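Local coordinates for protein terminal oxygenase component of carbazole (Janthinobacterium sp., PDB 7BUG) that serves as the terminal oxygenase of carbazole 1,9a-dioxygenase, adding dioxygen at the angular and adjacent carbons of carbazole with a Rieske cluster and an iron site, at residues P125-L137 with T149-L161. Residues are numbered along the deposited sequence; the frame is centred on the assembly and turned at random.
Sequences PVQEAKGCVFIYL and TPPNFLDDDMEIL. With MXE (2-methoxyethanol), chain N; CO3 (carbonate ion), chain M.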
# COMPACT_ATOMS: atom_id res chain seq x y z
N PRO A 125 -22.10 21.94 -13.10
CA PRO A 125 -23.10 21.79 -14.14
C PRO A 125 -23.19 20.34 -14.65
O PRO A 125 -22.17 19.66 -14.74
CB PRO A 125 -22.65 22.72 -15.27
CG PRO A 125 -21.72 23.71 -14.60
CD PRO A 125 -21.08 22.95 -13.45
N VAL A 126 -24.39 19.89 -14.97
CA VAL A 126 -24.66 18.54 -15.51
C VAL A 126 -25.63 18.65 -16.66
O VAL A 126 -26.63 19.37 -16.50
CB VAL A 126 -25.36 17.56 -14.56
CG1 VAL A 126 -24.99 16.14 -14.91
CG2 VAL A 126 -25.23 17.90 -13.11
N GLN A 127 -25.35 17.94 -17.75
CA GLN A 127 -26.20 17.97 -18.97
C GLN A 127 -26.34 16.51 -19.41
O GLN A 127 -25.33 15.77 -19.34
CB GLN A 127 -25.49 18.81 -20.04
CG GLN A 127 -26.28 19.08 -21.31
CD GLN A 127 -25.52 20.04 -22.17
OE1 GLN A 127 -24.52 20.64 -21.73
NE2 GLN A 127 -25.98 20.19 -23.39
N GLU A 128 -27.49 16.13 -19.94
CA GLU A 128 -27.63 14.83 -20.63
C GLU A 128 -27.73 15.09 -22.12
O GLU A 128 -28.43 16.03 -22.50
CB GLU A 128 -28.92 14.16 -20.20
CG GLU A 128 -29.04 14.03 -18.74
CD GLU A 128 -30.21 13.16 -18.43
OE1 GLU A 128 -31.29 13.72 -18.13
OE2 GLU A 128 -30.04 11.96 -18.53
N ALA A 129 -26.99 14.36 -22.93
CA ALA A 129 -27.07 14.44 -24.39
C ALA A 129 -26.82 13.05 -24.94
O ALA A 129 -25.89 12.39 -24.47
CB ALA A 129 -26.06 15.39 -24.91
N LYS A 130 -27.66 12.59 -25.84
CA LYS A 130 -27.50 11.27 -26.50
C LYS A 130 -27.50 10.12 -25.48
O LYS A 130 -26.77 9.16 -25.69
CB LYS A 130 -26.24 11.28 -27.37
CG LYS A 130 -26.23 12.35 -28.46
CD LYS A 130 -27.50 12.27 -29.30
CE LYS A 130 -27.32 12.76 -30.71
NZ LYS A 130 -28.60 12.69 -31.46
N GLY A 131 -28.27 10.25 -24.40
CA GLY A 131 -28.36 9.25 -23.34
C GLY A 131 -27.08 9.13 -22.54
O GLY A 131 -26.96 8.17 -21.80
N CYS A 132 -26.21 10.16 -22.60
CA CYS A 132 -24.94 10.20 -21.80
C CYS A 132 -25.00 11.35 -20.82
O CYS A 132 -25.47 12.47 -21.18
CB CYS A 132 -23.72 10.35 -22.69
SG CYS A 132 -23.62 9.06 -23.97
N VAL A 133 -24.48 11.14 -19.61
CA VAL A 133 -24.46 12.17 -18.56
C VAL A 133 -23.09 12.83 -18.56
O VAL A 133 -22.11 12.12 -18.25
CB VAL A 133 -24.78 11.57 -17.19
CG1 VAL A 133 -24.65 12.59 -16.06
CG2 VAL A 133 -26.15 10.91 -17.18
N PHE A 134 -23.06 14.14 -18.81
CA PHE A 134 -21.80 14.92 -18.82
C PHE A 134 -21.78 15.86 -17.63
O PHE A 134 -22.79 16.57 -17.37
CB PHE A 134 -21.73 15.74 -20.11
CG PHE A 134 -21.50 14.96 -21.36
CD1 PHE A 134 -22.53 14.39 -22.10
CD2 PHE A 134 -20.20 14.76 -21.80
CE1 PHE A 134 -22.25 13.64 -23.24
CE2 PHE A 134 -19.95 14.08 -22.98
CZ PHE A 134 -20.99 13.55 -23.71
N ILE A 135 -20.66 15.92 -16.93
CA ILE A 135 -20.43 16.89 -15.83
C ILE A 135 -19.36 17.87 -16.30
O ILE A 135 -18.35 17.42 -16.84
CB ILE A 135 -20.01 16.15 -14.55
CG1 ILE A 135 -21.13 15.22 -14.10
CG2 ILE A 135 -19.58 17.11 -13.45
CD1 ILE A 135 -20.79 14.36 -12.94
N TYR A 136 -19.60 19.15 -16.09
CA TYR A 136 -18.58 20.19 -16.33
C TYR A 136 -17.75 20.31 -15.08
O TYR A 136 -18.23 20.88 -14.11
CB TYR A 136 -19.24 21.51 -16.69
CG TYR A 136 -18.20 22.55 -17.00
CD1 TYR A 136 -17.47 22.48 -18.17
CD2 TYR A 136 -17.94 23.59 -16.11
CE1 TYR A 136 -16.53 23.45 -18.47
CE2 TYR A 136 -17.02 24.57 -16.43
CZ TYR A 136 -16.32 24.50 -17.61
OH TYR A 136 -15.41 25.49 -17.89
N LEU A 137 -16.60 19.63 -15.03
CA LEU A 137 -15.74 19.67 -13.83
C LEU A 137 -14.88 20.94 -13.94
O LEU A 137 -13.77 20.88 -14.40
CB LEU A 137 -14.92 18.40 -13.70
CG LEU A 137 -14.41 18.02 -12.32
CD1 LEU A 137 -13.50 19.07 -11.69
CD2 LEU A 137 -15.54 17.70 -11.37
N THR A 149 -16.86 17.73 -27.41
CA THR A 149 -17.39 16.49 -28.02
C THR A 149 -16.90 16.47 -29.44
O THR A 149 -16.66 17.53 -30.04
CB THR A 149 -18.92 16.37 -27.96
OG1 THR A 149 -19.52 17.51 -28.58
CG2 THR A 149 -19.46 16.29 -26.56
N PRO A 150 -16.63 15.29 -30.00
CA PRO A 150 -16.11 15.24 -31.36
C PRO A 150 -17.19 15.69 -32.32
O PRO A 150 -18.38 15.57 -32.04
CB PRO A 150 -15.82 13.74 -31.58
CG PRO A 150 -15.68 13.22 -30.19
CD PRO A 150 -16.71 13.97 -29.35
N PRO A 151 -16.80 16.10 -33.53
CA PRO A 151 -17.80 16.41 -34.56
C PRO A 151 -18.74 15.21 -34.80
O PRO A 151 -18.29 14.06 -34.77
CB PRO A 151 -16.97 16.71 -35.81
CG PRO A 151 -15.57 16.98 -35.33
CD PRO A 151 -15.42 16.22 -34.02
N ASN A 152 -20.02 15.52 -35.03
CA ASN A 152 -21.14 14.59 -35.40
C ASN A 152 -21.72 13.90 -34.17
O ASN A 152 -22.78 13.33 -34.28
CB ASN A 152 -20.76 13.62 -36.54
CG ASN A 152 -20.30 14.38 -37.78
OD1 ASN A 152 -19.11 14.55 -38.01
ND2 ASN A 152 -21.24 14.96 -38.52
N PHE A 153 -21.05 13.90 -33.00
CA PHE A 153 -21.58 13.20 -31.82
C PHE A 153 -22.97 13.74 -31.47
O PHE A 153 -23.85 12.93 -31.13
CB PHE A 153 -20.65 13.34 -30.64
CG PHE A 153 -21.14 12.63 -29.40
CD1 PHE A 153 -21.01 11.26 -29.30
CD2 PHE A 153 -21.77 13.31 -28.37
CE1 PHE A 153 -21.47 10.58 -28.18
CE2 PHE A 153 -22.25 12.64 -27.27
CZ PHE A 153 -22.05 11.27 -27.16
N LEU A 154 -23.17 15.06 -31.59
CA LEU A 154 -24.46 15.70 -31.22
C LEU A 154 -25.39 15.88 -32.44
O LEU A 154 -26.43 16.55 -32.29
CB LEU A 154 -24.16 17.03 -30.55
CG LEU A 154 -23.40 16.94 -29.22
CD1 LEU A 154 -23.05 18.33 -28.72
CD2 LEU A 154 -24.19 16.17 -28.17
N ASP A 155 -25.09 15.33 -33.61
CA ASP A 155 -26.02 15.42 -34.77
C ASP A 155 -27.42 14.98 -34.32
O ASP A 155 -27.52 13.95 -33.67
CB ASP A 155 -25.52 14.62 -35.98
CG ASP A 155 -24.37 15.31 -36.68
OD1 ASP A 155 -24.02 16.42 -36.24
OD2 ASP A 155 -23.81 14.70 -37.62
N ASP A 156 -28.48 15.67 -34.77
CA ASP A 156 -29.88 15.33 -34.42
C ASP A 156 -30.12 13.82 -34.64
O ASP A 156 -30.82 13.22 -33.81
CB ASP A 156 -30.87 16.17 -35.24
CG ASP A 156 -32.33 15.88 -34.91
OD1 ASP A 156 -32.67 15.91 -33.70
OD2 ASP A 156 -33.13 15.58 -35.85
N ASP A 157 -29.67 13.26 -35.75
CA ASP A 157 -30.08 11.89 -36.17
C ASP A 157 -29.09 10.83 -35.66
O ASP A 157 -29.37 9.64 -35.81
CB ASP A 157 -30.29 11.79 -37.69
CG ASP A 157 -29.04 11.91 -38.54
OD1 ASP A 157 -28.02 12.49 -38.04
OD2 ASP A 157 -29.07 11.40 -39.70
N MET A 158 -28.02 11.23 -35.01
CA MET A 158 -27.00 10.27 -34.51
C MET A 158 -27.52 9.55 -33.26
O MET A 158 -27.87 10.21 -32.26
CB MET A 158 -25.69 11.00 -34.22
CG MET A 158 -24.57 10.05 -33.84
SD MET A 158 -23.95 9.11 -35.25
CE MET A 158 -23.25 10.37 -36.30
N GLU A 159 -27.71 8.23 -33.35
CA GLU A 159 -28.12 7.39 -32.21
C GLU A 159 -26.84 6.85 -31.57
O GLU A 159 -25.96 6.30 -32.30
CB GLU A 159 -29.09 6.29 -32.63
CG GLU A 159 -30.45 6.84 -33.00
CD GLU A 159 -31.13 7.69 -31.92
OE1 GLU A 159 -31.14 7.27 -30.74
OE2 GLU A 159 -31.69 8.76 -32.29
N ILE A 160 -26.76 7.07 -30.28
CA ILE A 160 -25.57 6.68 -29.48
C ILE A 160 -25.96 5.54 -28.55
O ILE A 160 -26.95 5.63 -27.82
CB ILE A 160 -25.05 7.90 -28.72
CG1 ILE A 160 -24.48 8.98 -29.65
CG2 ILE A 160 -24.06 7.45 -27.66
CD1 ILE A 160 -23.34 8.57 -30.54
N LEU A 161 -25.12 4.52 -28.54
CA LEU A 161 -25.27 3.38 -27.62
C LEU A 161 -23.87 3.10 -27.07
O LEU A 161 -22.91 3.28 -27.81
CB LEU A 161 -25.85 2.20 -28.39
CG LEU A 161 -27.31 2.37 -28.83
CD1 LEU A 161 -27.67 1.28 -29.84
CD2 LEU A 161 -28.20 2.34 -27.63
O1 MXE N . -23.43 22.19 -27.48
C1 MXE N . -24.72 22.53 -27.00
C2 MXE N . -24.71 23.50 -25.83
O2 MXE N . -24.93 22.75 -24.65
C3 MXE N . -24.19 22.88 -23.49
C CO3 M . -26.94 23.31 -14.70
O1 CO3 M . -26.54 22.09 -14.59
O2 CO3 M . -26.13 24.32 -14.36
O3 CO3 M . -28.20 23.54 -15.00
O HOH W 1 -26.87 6.36 -25.18
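Lys130, in one of two modelled conformers, reaches across the turn 155-158, tying it by two hydrogen bonds from NZ. One goes to Met158 O at 2.7 Å, in the carbonyl plane and on a lone pair. The other meets Asp155 O at 2.8 Å, with NZ tilted 23° from the plane of the Asp155 carbonyl. Met158 N reaches this oxygen from the opposite face, so two donors grip it. The lysine chain bends at its second torsion (chi2 -52°), turning its end toward these carbonyls. A water bridges Lys130 O and Ile160 O, donating to both.

Among the apolar contacts, Lys130 CB lies 3.7 Å from Ile160 CG1, and the two side chains cross at about a right angle. Ala129 CB touches Leu154 CD2 at 3.8 Å. Cys132 SG sits at the edge of the Phe153 ring and meets Ile160 CG2. Phe153 CE2 approaches the edge of the Phe134 ring, 3.9 Å from CZ.

Gln127 NE2 donates to O2 of the bound 2-methoxyethanol at 3.0 Å. With an alanine here, the ether oxygen would probably lose its side-chain amide donor.

The type I' turn 129-132 joins strands 123-129 and 132-137 as a beta hairpin of the Rieske domain. Its end packs against the loop entering strand 158-167, an outermost strand, within this chain, of the catalytic-domain sheet. Trp285 and Phe283 of that sheet meet Phe153 edge-to-face.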